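Local coordinates for protein transcription anti-terminator antagonist UpxZ (Bacteroides uniformis ATCC 8492, PDB 4EPZ) that probably antagonises transcription anti-termination and so helps regulate the synthesis of capsular polysaccharides, at residues 15-19 with 37-41; 67-71 with 110-114; 56-60 with 94-98; 8-12 with 44-48; 104-109 with 123-128. One frame throughout, in Å; residues are numbered along the deposited sequence. Where two conformers were deposited one is given.

Interaction 1. Residues 15-19 with 37-41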
# COMPACT_ATOMS: atom_id res chain seq x y z
N MSE A 15 -3.14 4.15 -10.17
CA MSE A 15 -4.06 5.26 -9.90
C MSE A 15 -3.95 5.73 -8.46
O MSE A 15 -3.95 6.95 -8.22
CB MSE A 15 -5.50 4.88 -10.22
CG MSE A 15 -6.37 6.10 -10.41
SE MSE A 15 -8.12 5.62 -10.99
CE MSE A 15 -7.75 5.48 -12.95
N ALA A 16 -3.84 4.78 -7.50
CA ALA A 16 -3.71 5.14 -6.09
C ALA A 16 -2.40 5.91 -5.88
O ALA A 16 -2.38 6.92 -5.18
CB ALA A 16 -3.77 3.90 -5.20
N HIS A 17 -1.32 5.45 -6.53
CA HIS A 17 -0.03 6.15 -6.45
C HIS A 17 -0.14 7.58 -6.99
O HIS A 17 0.32 8.51 -6.35
CB HIS A 17 1.04 5.39 -7.24
CG HIS A 17 2.38 6.04 -7.14
ND1 HIS A 17 2.84 6.87 -8.14
CD2 HIS A 17 3.29 6.00 -6.14
CE1 HIS A 17 4.03 7.28 -7.73
NE2 HIS A 17 4.36 6.77 -6.55
N GLU A 18 -0.77 7.72 -8.16
CA GLU A 18 -1.00 9.00 -8.86
C GLU A 18 -1.73 9.98 -7.94
O GLU A 18 -1.33 11.14 -7.80
CB GLU A 18 -1.84 8.76 -10.14
CG GLU A 18 -2.13 10.02 -10.95
CD GLU A 18 -3.05 9.90 -12.16
OE1 GLU A 18 -3.60 8.80 -12.40
OE2 GLU A 18 -3.23 10.92 -12.85
N LEU A 19 -2.79 9.48 -7.29
CA LEU A 19 -3.61 10.27 -6.40
C LEU A 19 -2.80 10.74 -5.18
O LEU A 19 -2.88 11.91 -4.82
CB LEU A 19 -4.84 9.44 -5.98
CG LEU A 19 -5.90 10.07 -5.07
CD1 LEU A 19 -6.32 11.50 -5.54
CD2 LEU A 19 -7.11 9.17 -4.98
N LEU A 37 -11.51 11.47 -9.44
CA LEU A 37 -10.33 10.64 -9.21
C LEU A 37 -10.40 9.93 -7.85
O LEU A 37 -10.07 8.74 -7.76
CB LEU A 37 -9.05 11.47 -9.31
CG LEU A 37 -7.73 10.66 -9.34
CD1 LEU A 37 -7.67 9.73 -10.55
CD2 LEU A 37 -6.52 11.59 -9.39
N ASN A 38 -10.81 10.66 -6.79
CA ASN A 38 -10.95 10.03 -5.47
C ASN A 38 -12.05 9.00 -5.50
O ASN A 38 -11.90 7.95 -4.87
CB ASN A 38 -11.23 11.06 -4.38
CG ASN A 38 -9.97 11.64 -3.84
OD1 ASN A 38 -9.33 11.07 -2.96
ND2 ASN A 38 -9.57 12.76 -4.41
N LYS A 39 -13.15 9.30 -6.26
CA LYS A 39 -14.30 8.41 -6.39
C LYS A 39 -13.92 7.17 -7.18
O LYS A 39 -14.29 6.07 -6.80
CB LYS A 39 -15.50 9.15 -7.06
CG LYS A 39 -16.78 8.32 -7.24
CD LYS A 39 -17.40 7.83 -5.93
CE LYS A 39 -18.78 7.24 -6.12
NZ LYS A 39 -19.81 8.30 -6.35
N GLU A 40 -13.19 7.36 -8.28
CA GLU A 40 -12.79 6.23 -9.12
C GLU A 40 -11.87 5.27 -8.35
O GLU A 40 -12.02 4.05 -8.50
CB GLU A 40 -12.09 6.69 -10.38
CG GLU A 40 -11.96 5.52 -11.35
CD GLU A 40 -11.41 5.80 -12.72
OE1 GLU A 40 -11.36 6.99 -13.13
OE2 GLU A 40 -10.99 4.82 -13.38
N VAL A 41 -10.93 5.81 -7.55
CA VAL A 41 -10.06 4.94 -6.74
C VAL A 41 -10.93 4.16 -5.72
O VAL A 41 -10.74 2.95 -5.58
CB VAL A 41 -8.89 5.71 -6.06
CG1 VAL A 41 -8.18 4.86 -5.00
CG2 VAL A 41 -7.87 6.19 -7.11
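Met15, a selenomethionine in this crystal, lays its chain along Val41 and across the Glu40 side chain. Its CG lies 3.6 Å from Val41 CG2 and 3.9 Å from Leu37 CD1. With CG anti to the backbone N (chi1 -160°) the chain runs straight out to the selenium. It then bends, and the methyl CE ends beside the Glu40 carboxylate, 3.3 Å from Glu40 OE2. This last placing is less certain, because Met15 has two conformers.

One turn on, Leu19 enters between Leu37, Asn38 and Val41. Its two methyls divide the work. CD1 meets Leu37 CD2 at 3.9 Å. CD2 reaches Val41 CG2 at 3.7 Å and lies 3.6 Å from Asn38 OD1. Leu19 and Leu37 overlap flank to flank, each pointing toward the other's helix, while the Asn38 amide lies across the end of Leu19. Val41 CG2 thus lies between Met15 and Leu19, one turn apart.

The contact joins helix 5-20 to helix 32-49. The short segments run nearly antiparallel, at 148°, with their axes 10.2 Å apart. Met68 and Ala72 of helix 56-72 lie against Ala16, so a third helix covers the inner side.

No hydrogen bond crosses between the two segments. The polar ends that touch the contact are held by other residues: the buried Asn38 amide by Phe34 and Ile74, and Glu40 by Arg44. Their contacts with Leu19 and Met15 are therefore van der Waals only, and apolar packing joins the two helices here.

Interaction 2. Residues 67-71 with 110-114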
# COMPACT_ATOMS: atom_id res chain seq x y z
N LEU A 67 -4.91 -2.04 -0.43
CA LEU A 67 -4.39 -1.24 0.68
C LEU A 67 -4.04 0.15 0.21
O LEU A 67 -4.35 1.15 0.89
CB LEU A 67 -3.16 -1.92 1.32
CG LEU A 67 -2.90 -1.68 2.80
CD1 LEU A 67 -4.20 -1.75 3.63
CD2 LEU A 67 -1.83 -2.67 3.31
N MSE A 68 -3.37 0.23 -0.94
CA MSE A 68 -3.02 1.52 -1.54
C MSE A 68 -4.28 2.33 -1.91
O MSE A 68 -4.35 3.53 -1.58
CB MSE A 68 -2.14 1.31 -2.78
CG MSE A 68 -0.77 0.80 -2.42
SE MSE A 68 0.37 0.72 -3.97
CE MSE A 68 0.49 2.62 -4.37
N GLY A 69 -5.27 1.66 -2.52
CA GLY A 69 -6.53 2.27 -2.96
C GLY A 69 -7.29 2.88 -1.81
O GLY A 69 -7.62 4.07 -1.83
N TYR A 70 -7.54 2.07 -0.76
CA TYR A 70 -8.28 2.57 0.41
C TYR A 70 -7.47 3.63 1.20
O TYR A 70 -8.08 4.52 1.81
CB TYR A 70 -8.73 1.43 1.32
CG TYR A 70 -9.89 0.62 0.76
CD1 TYR A 70 -11.09 1.23 0.39
CD2 TYR A 70 -9.80 -0.77 0.63
CE1 TYR A 70 -12.15 0.49 -0.14
CE2 TYR A 70 -10.87 -1.52 0.12
CZ TYR A 70 -12.04 -0.89 -0.26
OH TYR A 70 -13.08 -1.63 -0.76
N ASN A 71 -6.13 3.61 1.13
CA ASN A 71 -5.37 4.68 1.78
C ASN A 71 -5.36 5.93 0.93
O ASN A 71 -5.32 7.02 1.50
CB ASN A 71 -3.93 4.27 2.08
CG ASN A 71 -3.85 3.60 3.42
OD1 ASN A 71 -4.00 4.24 4.48
ND2 ASN A 71 -3.82 2.28 3.41
N TRP A 110 3.53 -0.80 3.41
CA TRP A 110 2.12 -0.47 3.61
C TRP A 110 1.52 -1.22 4.80
O TRP A 110 0.74 -0.64 5.56
CB TRP A 110 1.31 -0.74 2.35
CG TRP A 110 1.47 0.39 1.39
CD1 TRP A 110 2.32 0.45 0.33
CD2 TRP A 110 0.93 1.71 1.55
NE1 TRP A 110 2.26 1.70 -0.26
CE2 TRP A 110 1.42 2.50 0.48
CE3 TRP A 110 -0.01 2.28 2.43
CZ2 TRP A 110 1.04 3.84 0.29
CZ3 TRP A 110 -0.38 3.61 2.25
CH2 TRP A 110 0.17 4.38 1.21
N GLY A 111 1.89 -2.49 4.97
CA GLY A 111 1.41 -3.27 6.11
C GLY A 111 1.91 -2.69 7.42
O GLY A 111 1.13 -2.52 8.38
N TYR A 112 3.18 -2.27 7.46
CA TYR A 112 3.72 -1.60 8.66
C TYR A 112 2.95 -0.29 8.94
O TYR A 112 2.66 0.03 10.10
CB TYR A 112 5.23 -1.30 8.45
CG TYR A 112 5.82 -0.39 9.51
CD1 TYR A 112 6.12 -0.87 10.78
CD2 TYR A 112 6.09 0.95 9.23
CE1 TYR A 112 6.66 -0.03 11.76
CE2 TYR A 112 6.59 1.81 10.21
CZ TYR A 112 6.90 1.30 11.46
OH TYR A 112 7.46 2.13 12.40
N SER A 113 2.63 0.49 7.88
CA SER A 113 1.94 1.77 8.12
C SER A 113 0.60 1.61 8.82
O SER A 113 0.13 2.53 9.50
CB SER A 113 1.71 2.48 6.81
OG SER A 113 0.60 1.96 6.09
N GLU A 114 -0.05 0.46 8.62
CA GLU A 114 -1.37 0.17 9.19
C GLU A 114 -1.32 -0.46 10.56
O GLU A 114 -2.30 -0.38 11.30
CB GLU A 114 -2.14 -0.79 8.28
CG GLU A 114 -2.60 -0.15 6.98
CD GLU A 114 -3.74 0.84 7.10
OE1 GLU A 114 -4.48 0.81 8.11
OE2 GLU A 114 -3.88 1.69 6.18
O HOH W 1 -1.50 3.65 6.03
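Leu67 spans the opposing segment from Trp110 to Glu114. Its CD2 lies 3.8 Å from Trp110 CB, while CD1 turns to Glu114 CG at 4.0 Å. Met68, a selenomethionine, follows. Its CG sits over one face of the Trp110 indole, 4.0 Å from the centroid of the five-membered ring, and makes a CH-pi contact. The selenium stands obliquely to the same ring, a Met-aromatic contact. This is buried helix packing near the centre of the all-helical chain. Helix 56-72 meets helix 102-115 here, with the segments inclined at 48°. Phe150 meets the Trp110 ring edge-to-face.

Asn71 CB lies 3.6 Å from Trp110 CZ3. Asn71 ND2 donates to Glu114 OE2 at 2.8 Å, on the anti side of the carboxylate, with an N-H...O angle of 151°. Glu114 bends at chi2 (-72°), which folds its acid back toward Asn71. The same ND2 also donates to Leu67 O at 2.8 Å. These two bonds fix the rotation of the amide. Asn71 OD1 accepts from a water that also donates to Ser113 OG. Lys84 forms a salt bridge with Glu114 OE2, and a bound calcium ion lies about 4 Å from the Glu114 side chain; both probably favour the ionised acid.

Interaction 3. Residues 56-60 with 94-98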
# COMPACT_ATOMS: atom_id res chain seq x y z
N ILE A 56 -0.18 -16.85 -5.03
CA ILE A 56 0.40 -15.88 -4.08
C ILE A 56 0.85 -14.58 -4.72
O ILE A 56 0.64 -13.54 -4.10
CB ILE A 56 1.50 -16.42 -3.14
CG1 ILE A 56 2.74 -16.91 -3.93
CG2 ILE A 56 0.89 -17.46 -2.18
CD1 ILE A 56 3.93 -17.24 -3.10
N GLU A 57 1.41 -14.60 -5.93
CA GLU A 57 1.83 -13.34 -6.58
C GLU A 57 0.59 -12.50 -6.96
O GLU A 57 0.59 -11.28 -6.77
CB GLU A 57 2.71 -13.65 -7.82
CG GLU A 57 3.24 -12.38 -8.48
CD GLU A 57 4.14 -12.54 -9.70
OE1 GLU A 57 4.69 -13.65 -9.90
OE2 GLU A 57 4.28 -11.56 -10.46
N GLU A 58 -0.46 -13.14 -7.48
CA GLU A 58 -1.67 -12.41 -7.84
C GLU A 58 -2.32 -11.85 -6.55
O GLU A 58 -2.65 -10.67 -6.50
CB GLU A 58 -2.62 -13.32 -8.60
CG GLU A 58 -3.83 -12.55 -9.08
CD GLU A 58 -4.74 -13.44 -9.88
OE1 GLU A 58 -5.41 -14.30 -9.27
OE2 GLU A 58 -4.69 -13.36 -11.13
N GLU A 59 -2.44 -12.69 -5.51
CA GLU A 59 -2.96 -12.28 -4.21
C GLU A 59 -2.14 -11.08 -3.63
O GLU A 59 -2.75 -10.12 -3.18
CB GLU A 59 -3.00 -13.48 -3.24
CG GLU A 59 -3.57 -13.20 -1.84
CD GLU A 59 -5.04 -12.81 -1.68
OE1 GLU A 59 -5.74 -12.58 -2.69
OE2 GLU A 59 -5.51 -12.80 -0.51
N GLY A 60 -0.80 -11.11 -3.71
CA GLY A 60 0.02 -9.99 -3.27
C GLY A 60 -0.34 -8.70 -4.01
O GLY A 60 -0.47 -7.64 -3.40
N ILE A 94 0.09 -14.51 3.41
CA ILE A 94 0.95 -14.88 2.28
C ILE A 94 2.39 -14.34 2.42
O ILE A 94 3.24 -14.74 1.64
CB ILE A 94 0.34 -14.41 0.92
CG1 ILE A 94 0.27 -12.86 0.82
CG2 ILE A 94 -1.00 -15.10 0.65
CD1 ILE A 94 -0.02 -12.30 -0.57
N MSE A 95 2.63 -13.36 3.34
CA MSE A 95 3.92 -12.66 3.39
C MSE A 95 5.14 -13.59 3.40
O MSE A 95 6.05 -13.39 2.59
CB MSE A 95 3.98 -11.70 4.60
CG MSE A 95 5.21 -10.82 4.60
SE MSE A 95 5.02 -9.51 3.20
CE MSE A 95 4.00 -8.27 4.17
N SER A 96 5.13 -14.65 4.24
CA SER A 96 6.28 -15.56 4.36
C SER A 96 6.54 -16.37 3.07
O SER A 96 7.66 -16.84 2.85
CB SER A 96 6.10 -16.47 5.57
OG SER A 96 5.01 -17.36 5.39
N GLN A 97 5.55 -16.49 2.19
CA GLN A 97 5.71 -17.24 0.95
C GLN A 97 6.23 -16.38 -0.21
O GLN A 97 6.67 -16.92 -1.22
CB GLN A 97 4.38 -17.85 0.55
CG GLN A 97 3.88 -18.93 1.53
CD GLN A 97 2.50 -19.37 1.09
OE1 GLN A 97 2.34 -20.05 0.07
NE2 GLN A 97 1.47 -18.90 1.78
N LEU A 98 6.12 -15.06 -0.10
CA LEU A 98 6.55 -14.23 -1.21
C LEU A 98 8.06 -14.13 -1.30
O LEU A 98 8.73 -13.89 -0.29
CB LEU A 98 5.96 -12.81 -1.07
CG LEU A 98 4.46 -12.67 -1.36
CD1 LEU A 98 3.95 -11.33 -0.87
CD2 LEU A 98 4.20 -12.80 -2.87
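This is an apolar contact between the first turn of helix 56-72 and the loop that leads from helix 80-92 to helix 102-115. Ile94 reaches the helix backbone. Its methyl CD1 lies 3.4 Å from Gly60 N, where no side chain stands in the way, and 3.9 Å from Glu59 CG. With CG1 between the backbone N and the carbonyl carbon (chi1 65°), the branch extends to the helix. Ile94 CG2 meets Ile56 CG2 at 4.1 Å.

Ile56 lies along the outer part of the loop. One of its two conformers places CD1 near Gln97 CB, at 3.7 Å, and CG2 near Gln97 OE1, also at 3.7 Å. Leu98 turns CD2 to the Ile56 carbonyl, 3.8 Å from Ile56 O.

Within the loop, Gln97 N donates to Ile94 O at 2.9 Å. The loop rests between two helices of the all-helical fold. Leu98 and Met95 also pack on Leu107 of helix 102-115, and Lys104 there donates to Leu98 O. No hydrogen bond links the two segments. The acid of Glu59 instead turns to Arg90 in a salt bridge, leaving its aliphatic CG for Ile94.

Interaction 4. Residues 8-12 with 44-48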
# COMPACT_ATOMS: atom_id res chain seq x y z
N ARG A 8 -6.53 -5.14 -13.52
CA ARG A 8 -7.32 -4.28 -12.66
C ARG A 8 -6.50 -3.86 -11.42
O ARG A 8 -6.50 -2.70 -11.03
CB ARG A 8 -8.62 -5.01 -12.24
CG ARG A 8 -9.66 -5.14 -13.36
CD ARG A 8 -10.80 -6.10 -12.97
NE ARG A 8 -11.60 -5.57 -11.85
CZ ARG A 8 -12.42 -6.28 -11.09
NH1 ARG A 8 -12.58 -7.58 -11.32
NH2 ARG A 8 -13.07 -5.71 -10.08
N ALA A 9 -5.81 -4.83 -10.81
CA ALA A 9 -4.99 -4.53 -9.61
C ALA A 9 -3.83 -3.60 -9.95
O ALA A 9 -3.55 -2.66 -9.19
CB ALA A 9 -4.45 -5.82 -8.99
N LEU A 10 -3.14 -3.86 -11.07
CA LEU A 10 -2.02 -3.00 -11.44
C LEU A 10 -2.52 -1.60 -11.77
O LEU A 10 -1.83 -0.63 -11.43
CB LEU A 10 -1.19 -3.59 -12.59
CG LEU A 10 -0.58 -4.98 -12.30
CD1 LEU A 10 0.02 -5.57 -13.57
CD2 LEU A 10 0.44 -4.94 -11.13
N GLU A 11 -3.72 -1.48 -12.40
CA GLU A 11 -4.33 -0.19 -12.74
C GLU A 11 -4.63 0.58 -11.45
O GLU A 11 -4.28 1.75 -11.36
CB GLU A 11 -5.63 -0.38 -13.53
CG GLU A 11 -5.45 -0.55 -15.03
CD GLU A 11 -6.70 -0.97 -15.79
OE1 GLU A 11 -7.82 -0.87 -15.24
OE2 GLU A 11 -6.55 -1.40 -16.96
N LEU A 12 -5.22 -0.10 -10.45
CA LEU A 12 -5.52 0.48 -9.16
C LEU A 12 -4.23 0.90 -8.44
O LEU A 12 -4.20 1.98 -7.88
CB LEU A 12 -6.33 -0.48 -8.26
CG LEU A 12 -6.78 0.10 -6.92
CD1 LEU A 12 -7.53 1.48 -7.08
CD2 LEU A 12 -7.68 -0.89 -6.16
N ARG A 44 -13.00 1.44 -7.76
CA ARG A 44 -12.10 0.34 -8.17
C ARG A 44 -11.70 -0.54 -6.97
O ARG A 44 -11.67 -1.77 -7.10
CB ARG A 44 -10.87 0.89 -8.87
CG ARG A 44 -11.17 1.40 -10.29
CD ARG A 44 -9.90 1.98 -10.87
NE ARG A 44 -10.04 2.34 -12.29
CZ ARG A 44 -9.61 1.59 -13.31
NH1 ARG A 44 -9.05 0.41 -13.09
NH2 ARG A 44 -9.72 2.03 -14.55
N SER A 45 -11.40 0.07 -5.83
CA SER A 45 -11.06 -0.67 -4.61
C SER A 45 -12.25 -1.53 -4.18
O SER A 45 -12.08 -2.73 -3.96
CB SER A 45 -10.63 0.28 -3.51
OG SER A 45 -9.49 1.03 -3.91
N ASP A 46 -13.46 -0.93 -4.13
CA ASP A 46 -14.67 -1.65 -3.76
C ASP A 46 -14.93 -2.82 -4.71
O ASP A 46 -15.26 -3.91 -4.25
CB ASP A 46 -15.87 -0.71 -3.69
CG ASP A 46 -15.91 0.13 -2.42
OD1 ASP A 46 -15.19 -0.23 -1.44
OD2 ASP A 46 -16.70 1.10 -2.37
N SER A 47 -14.76 -2.62 -6.03
CA SER A 47 -15.00 -3.68 -7.00
C SER A 47 -14.03 -4.86 -6.81
O SER A 47 -14.44 -6.02 -6.89
CB SER A 47 -14.90 -3.13 -8.42
OG SER A 47 -15.09 -4.15 -9.38
N LEU A 48 -12.76 -4.58 -6.53
CA LEU A 48 -11.74 -5.61 -6.37
C LEU A 48 -11.74 -6.30 -5.00
O LEU A 48 -11.24 -7.41 -4.86
CB LEU A 48 -10.37 -4.99 -6.62
CG LEU A 48 -9.94 -4.84 -8.09
CD1 LEU A 48 -8.63 -4.05 -8.20
CD2 LEU A 48 -9.71 -6.23 -8.76
O HOH W 2 -8.79 -1.19 -10.87
O HOH W 3 -15.09 -7.64 -9.29
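Arg44 and Glu11 form the direct polar link of this contact. Arg44 NH1 donates to Glu11 OE1 at 2.8 Å, with an N-H...O angle of 166°. The Arg44 chain is extended from CG to NE (chi3 173°), which carries the guanidinium across to Glu11. The acid oxygen uses its anti lone pair and lies at the guanidinium edge, nearly in plane, though the carboxylate is turned 73° from it. NH1 also donates to a water at 2.7 Å, and this water donates a hydrogen bond to Arg8 O. Arg44 NE is taken by Glu40, so one guanidinium serves two acids and a bridging water.

Arg8 is held differently. Leu48 CD2 sits over the centre of one guanidinium face, 3.6 Å from Arg8 CZ. NH2 donates to a second water at 2.9 Å, which in turn donates to Ser47 O at 3.0 Å. Arg8 and Ser47 both have two conformers, so the Leu48 packing and the water bridge describe the conformer given.

On the buried side, Leu12 CD2 meets Leu48 CD1 at 3.9 Å and lies 3.5 Å from Ser45 OG. That hydroxyl bonds to Val41 O. The segments of helices 5-20 and 32-49 run nearly antiparallel, and Leu48 continues inward to Leu62 and Leu66 of helix 56-72.

Interaction 5. Residues 104-109 with 123-128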
# COMPACT_ATOMS: atom_id res chain seq x y z
N LYS A 104 6.96 -7.25 -2.54
CA LYS A 104 7.07 -7.66 -1.12
C LYS A 104 7.49 -6.45 -0.29
O LYS A 104 6.90 -6.21 0.77
CB LYS A 104 8.04 -8.84 -0.96
CG LYS A 104 7.98 -9.38 0.48
CD LYS A 104 8.80 -10.64 0.62
CE LYS A 104 8.47 -11.25 1.96
NZ LYS A 104 9.14 -12.57 2.14
N MSE A 105 8.44 -5.65 -0.80
CA MSE A 105 8.85 -4.43 -0.09
C MSE A 105 7.65 -3.48 0.13
O MSE A 105 7.45 -2.95 1.23
CB MSE A 105 9.93 -3.70 -0.88
CG MSE A 105 10.39 -2.42 -0.20
SE MSE A 105 11.35 -2.83 1.48
CE MSE A 105 11.31 -0.91 2.10
N ARG A 106 6.86 -3.27 -0.92
CA ARG A 106 5.68 -2.39 -0.83
C ARG A 106 4.65 -2.95 0.15
O ARG A 106 4.09 -2.19 0.93
CB ARG A 106 5.08 -2.17 -2.23
CG ARG A 106 6.02 -1.29 -3.08
CD ARG A 106 5.60 -1.35 -4.53
NE ARG A 106 6.17 -0.22 -5.27
CZ ARG A 106 6.05 -0.06 -6.59
NH1 ARG A 106 5.43 -0.98 -7.32
NH2 ARG A 106 6.58 1.00 -7.19
N LEU A 107 4.45 -4.27 0.16
CA LEU A 107 3.48 -4.86 1.09
C LEU A 107 3.98 -4.71 2.54
O LEU A 107 3.20 -4.43 3.46
CB LEU A 107 3.26 -6.33 0.77
CG LEU A 107 2.37 -6.62 -0.44
CD1 LEU A 107 2.53 -8.09 -0.85
CD2 LEU A 107 0.89 -6.36 -0.10
N LEU A 108 5.28 -4.95 2.76
CA LEU A 108 5.84 -4.79 4.11
C LEU A 108 5.69 -3.36 4.58
O LEU A 108 5.32 -3.14 5.73
CB LEU A 108 7.32 -5.18 4.18
CG LEU A 108 7.67 -6.66 4.01
CD1 LEU A 108 9.15 -6.78 3.59
CD2 LEU A 108 7.41 -7.44 5.33
N THR A 109 5.92 -2.37 3.68
CA THR A 109 5.89 -0.96 4.06
C THR A 109 4.45 -0.53 4.34
O THR A 109 4.17 0.09 5.37
CB THR A 109 6.57 -0.12 2.97
OG1 THR A 109 7.90 -0.59 2.86
CG2 THR A 109 6.55 1.36 3.31
N GLU A 123 11.84 -6.59 8.70
CA GLU A 123 11.99 -7.33 7.45
C GLU A 123 12.17 -6.36 6.25
O GLU A 123 12.99 -6.62 5.37
CB GLU A 123 10.78 -8.22 7.26
CG GLU A 123 10.94 -9.11 6.05
CD GLU A 123 9.93 -10.23 5.94
OE1 GLU A 123 9.10 -10.40 6.87
OE2 GLU A 123 9.98 -10.95 4.93
N ALA A 124 11.44 -5.23 6.24
CA ALA A 124 11.56 -4.22 5.20
C ALA A 124 12.99 -3.64 5.18
O ALA A 124 13.57 -3.53 4.09
CB ALA A 124 10.54 -3.11 5.44
N HIS A 125 13.60 -3.35 6.36
CA HIS A 125 15.00 -2.87 6.37
C HIS A 125 15.99 -3.93 5.87
O HIS A 125 16.98 -3.57 5.24
CB HIS A 125 15.40 -2.34 7.74
CG HIS A 125 14.85 -0.97 7.98
ND1 HIS A 125 15.35 0.13 7.30
CD2 HIS A 125 13.77 -0.60 8.69
CE1 HIS A 125 14.60 1.16 7.68
NE2 HIS A 125 13.66 0.77 8.54
N GLN A 126 15.71 -5.22 6.10
CA GLN A 126 16.57 -6.30 5.62
C GLN A 126 16.52 -6.37 4.09
O GLN A 126 17.55 -6.62 3.45
CB GLN A 126 16.17 -7.65 6.24
CG GLN A 126 16.63 -7.81 7.69
CD GLN A 126 16.24 -9.15 8.29
OE1 GLN A 126 15.07 -9.53 8.29
NE2 GLN A 126 17.21 -9.87 8.84
N LEU A 127 15.33 -6.11 3.50
CA LEU A 127 15.19 -6.11 2.04
C LEU A 127 15.98 -4.95 1.45
O LEU A 127 16.72 -5.11 0.47
CB LEU A 127 13.72 -5.99 1.64
CG LEU A 127 13.02 -7.22 1.12
CD1 LEU A 127 11.70 -6.84 0.52
CD2 LEU A 127 13.90 -8.01 0.10
N ILE A 128 15.89 -3.78 2.11
CA ILE A 128 16.62 -2.59 1.65
C ILE A 128 18.13 -2.89 1.59
O ILE A 128 18.79 -2.53 0.61
CB ILE A 128 16.34 -1.34 2.56
CG1 ILE A 128 14.90 -0.84 2.37
CG2 ILE A 128 17.31 -0.18 2.24
CD1 ILE A 128 14.43 0.27 3.45
O HOH W 4 8.82 -13.15 4.74
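Leu127 CD1 pushes against the backbone of the opposite helix, 3.7 Å from Met105 N. It enters the hollow between Met105 and Leu108, 3.9 Å from Met105 CB and 4.0 Å from Leu108 CD1. Beside it, Ala124 offers little bulk. Its CB faces Leu108 CB at 4.0 Å, and the selenium of Met105 lies 3.5 Å from Ala124 O. The small residue lets the backbones come close, with the CA atoms of Leu108 and Ala124 5.9 Å apart.

Met105, a selenomethionine, fills the far side. It leaves the helix with CG opposite its backbone N, then bends at chi2 (67°), which swings the chain across to Ile128. Its methyl CE ends 3.6 Å from Ile128 CG1. On the other flank, Leu108 straddles Glu123: CD1 packs on Glu123 CG, and CD2 lies by the carboxylate, nearest to OE1.

A polar pair flanks Leu108. Lys104, fully extended, brings NZ to Glu123 OE2 for a salt bridge with a weak hydrogen bond, at 3.3 Å. A water joins the same two groups. The stronger hold on this ammonium comes from Leu98 O in the preceding loop.

The two segments run nearly antiparallel, at 149°. They belong to helices 102-115 and 118-129, consecutive in the chain, which form a helical hairpin. Helix 138-152 closes one side, where Ile143 touches Met105 and Thr109. Leu64 of helix 56-72 packs on Leu107, on another face of helix 102-115.

Interactions 1 and 4 join the same two helices, 5-20 and 32-49, at successive levels. Interaction 1 is nested within the loop closed by interaction 4. Both are partly buried, yet the first is apolar between its segments and the second adds a salt bridge and water bridges. The centre of interaction 2 lies about 4 Å from the centre of the chain. It combines aromatic packing with a partly exposed amide-acid bond at its border. It shares helix 56-72 with interaction 3, a partly buried apolar loop contact, and helix 102-115 with interaction 5, a buried hairpin. Lys104 of interaction 5 probably hydrogen-bonds Leu98 O of interaction 3. Tyr70 of segment 67-71 probably hydrogen-bonds Asp46 of segment 44-48, connecting interactions 2 and 4.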